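Local coordinates for MaoC-like dehydratase (Rhodospirillum rubrum, PDB 3EXZ), which is a MaoC-like dehydratase of the hot-dog fold, probably acting on enoyl thioesters, at the interface of chains A and B. Coordinates in Å, arbitrary orientation; residue numbers count along the deposited sequence, not the author numbering. Chains: chain A/B, MaoC-like dehydratase.

The interface of chains A and B. Residues chain A 29, 32-34, 58; chain B 62-63, 65-66, 69.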
loop_
_atom_site.group_PDB
_atom_site.type_symbol
_atom_site.label_atom_id
_atom_site.label_comp_id
_atom_site.label_asym_id
_atom_site.label_seq_id
_atom_site.Cartn_x
_atom_site.Cartn_y
_atom_site.Cartn_z
ATOM N N PHE A 29 9.955 7.928 7.252
ATOM C CA PHE A 29 8.662 7.318 6.925
ATOM C C PHE A 29 8.259 6.235 7.949
ATOM O O PHE A 29 7.120 6.199 8.411
ATOM C CB PHE A 29 8.680 6.673 5.547
ATOM C CG PHE A 29 7.346 6.139 5.094
ATOM C CD1 PHE A 29 6.522 6.898 4.273
ATOM C CD2 PHE A 29 6.898 4.892 5.531
ATOM C CE1 PHE A 29 5.295 6.391 3.834
ATOM C CE2 PHE A 29 5.676 4.381 5.098
ATOM C CZ PHE A 29 4.862 5.141 4.269
ATOM N N GLU A 32 6.945 7.408 11.258
ATOM C CA GLU A 32 5.586 7.928 11.225
ATOM C C GLU A 32 4.505 6.881 10.919
ATOM O O GLU A 32 3.443 6.911 11.529
ATOM C CB GLU A 32 5.460 9.080 10.206
ATOM C CG GLU A 32 4.082 9.754 10.231
ATOM C CD GLU A 32 3.960 10.957 9.311
ATOM O OE1 GLU A 32 4.886 11.198 8.509
ATOM O OE2 GLU A 32 2.934 11.672 9.403
ATOM N N PHE A 33 4.779 5.939 10.019
ATOM C CA PHE A 33 3.766 4.963 9.626
ATOM C C PHE A 33 4.065 3.477 9.831
ATOM O O PHE A 33 3.154 2.657 9.744
ATOM C CB PHE A 33 3.423 5.181 8.151
ATOM C CG PHE A 33 2.906 6.547 7.822
ATOM C CD1 PHE A 33 3.668 7.434 7.063
ATOM C CD2 PHE A 33 1.655 6.947 8.269
ATOM C CE1 PHE A 33 3.175 8.701 6.740
ATOM C CE2 PHE A 33 1.153 8.203 7.955
ATOM C CZ PHE A 33 1.917 9.089 7.192
ATOM N N ASP A 34 5.312 3.112 10.089
ATOM C CA ASP A 34 5.665 1.711 10.288
ATOM C C ASP A 34 6.826 1.675 11.277
ATOM O O ASP A 34 7.942 1.256 10.934
ATOM C CB ASP A 34 6.104 1.075 8.964
ATOM C CG ASP A 34 5.893 -0.432 8.910
ATOM O OD1 ASP A 34 5.786 -1.075 9.975
ATOM O OD2 ASP A 34 5.831 -0.978 7.789
ATOM N N TRP A 58 5.275 -0.453 2.860
ATOM C CA TRP A 58 4.347 0.664 2.649
ATOM C C TRP A 58 5.046 1.945 2.216
ATOM O O TRP A 58 4.432 2.831 1.624
ATOM C CB TRP A 58 3.499 0.860 3.900
ATOM C CG TRP A 58 2.755 -0.383 4.191
ATOM C CD1 TRP A 58 2.997 -1.270 5.203
ATOM C CD2 TRP A 58 1.694 -0.934 3.414
ATOM N NE1 TRP A 58 2.139 -2.338 5.111
ATOM C CE2 TRP A 58 1.316 -2.152 4.026
ATOM C CE3 TRP A 58 0.991 -0.502 2.280
ATOM C CZ2 TRP A 58 0.292 -2.962 3.522
ATOM C CZ3 TRP A 58 -0.031 -1.309 1.776
ATOM C CH2 TRP A 58 -0.370 -2.522 2.398
ATOM N N ALA B 62 -0.908 3.450 4.703
ATOM C CA ALA B 62 0.177 3.783 5.648
ATOM C C ALA B 62 -0.349 3.971 7.083
ATOM O O ALA B 62 0.249 3.476 8.037
ATOM C CB ALA B 62 0.918 5.044 5.189
ATOM N N ILE B 63 -1.457 4.700 7.220
ATOM C CA ILE B 63 -2.121 4.923 8.515
ATOM C C ILE B 63 -2.580 3.556 9.058
ATOM O O ILE B 63 -2.515 3.294 10.265
ATOM C CB ILE B 63 -3.356 5.845 8.339
ATOM C CG1 ILE B 63 -2.889 7.274 8.091
ATOM C CG2 ILE B 63 -4.263 5.787 9.563
ATOM C CD1 ILE B 63 -4.017 8.221 7.704
HETATM N N MSE B 65 -1.132 0.659 8.552
HETATM C CA MSE B 65 0.030 -0.051 9.084
HETATM C C MSE B 65 0.418 0.499 10.460
HETATM O O MSE B 65 0.702 -0.274 11.373
HETATM C CB MSE B 65 1.223 0.035 8.131
HETATM C CG MSE B 65 2.401 -0.807 8.603
HETATM SE SE MSE B 65 1.925 -2.691 8.802
HETATM C CE MSE B 65 1.671 -2.816 10.710
ATOM N N ARG B 66 0.434 1.824 10.609
ATOM C CA ARG B 66 0.756 2.442 11.899
ATOM C C ARG B 66 -0.191 1.920 12.993
ATOM O O ARG B 66 0.258 1.518 14.059
ATOM C CB ARG B 66 0.647 3.970 11.813
ATOM C CG ARG B 66 0.691 4.671 13.176
ATOM C CD ARG B 66 0.626 6.192 13.020
ATOM N NE ARG B 66 0.811 6.919 14.279
ATOM C CZ ARG B 66 -0.137 7.128 15.193
ATOM N NH1 ARG B 66 -1.365 6.654 15.010
ATOM N NH2 ARG B 66 0.145 7.821 16.294
ATOM N N VAL B 69 0.629 -1.700 13.735
ATOM C CA VAL B 69 1.866 -1.842 14.471
ATOM C C VAL B 69 1.757 -1.408 15.916
ATOM O O VAL B 69 2.219 -2.119 16.815
ATOM C CB VAL B 69 3.020 -1.058 13.766
ATOM C CG1 VAL B 69 4.191 -0.858 14.716
ATOM C CG2 VAL B 69 3.488 -1.820 12.535
#
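The ring of A:Phe33 lies between B:Ala62 of the partner chain and A:Glu32 of its own chain. Over one face sits B:Ala62 CB, 3.9 Å from the ring centroid and offset toward the rim, a CH-pi contact; over the centre of the opposite face lies CG of A:Glu32. The patch belongs to the two-fold interface of a MaoC-like, hot-dog-family dehydratase, where the C-terminal end of helix 23-33 and the start of helix 57-72 of one chain meet helix 57-72 of the other. A broad, flat phenylalanine suits a place with apolar groups to meet on both faces. Alanine suits its place because a small methyl lets the helix backbone come close to the ring: the B:Ala62 carbonyl O is 3.8 Å from A:Phe33 CD2. A:Phe33 CG stands anti to its carbonyl carbon (chi1 -59°), which turns the ring across B:Ala62 and brings its CE2 rim to CG1 of B:Ile63. Within chain A, CD1 of the same ring rests over a face of A:Phe29, whose CZ also reaches the B:Ala62 methyl. An alanine in place of A:Phe33 would probably open a gap beneath B:Ala62 CB and leave the A:Phe29 ring without the CD1 that rests over one face.

The indole of A:Trp58 has the carboxylate oxygen OD2 of A:Asp34 in plane at its edge, and its wide surface suits packing against B:Met65, a selenomethionine. The two side chains cross at about a right angle, B:Met65 CG tilted above the indole plane, 3.5 Å from A:Trp58 CD1. A long, flexible chain suits this spot: leaving anti to the backbone N (chi1 -175°), B:Met65 CG comes between A:Trp58 CD1 and A:Asp34 CG, and the bend at chi2 brings SE towards A:Trp58 NE1.

B:Arg66 runs extended from CG to NE along the C-terminal end of helix 23-33 of chain A, with A:Glu32 O in plane at the guanidinium edge. That oxygen lies 3.3 Å from B:Arg66 CD, so the aliphatic stem makes the nearer approach. Arginine fits because its apolar stem packs on the helix end, while the guanidinium would probably suit the negative end of the helix dipole. CB of B:Arg66 packs against A:Phe33 CA; although A:Phe33 O is 3.0 Å from B:Arg66 N, the N-H points away and the pair is not a hydrogen bond.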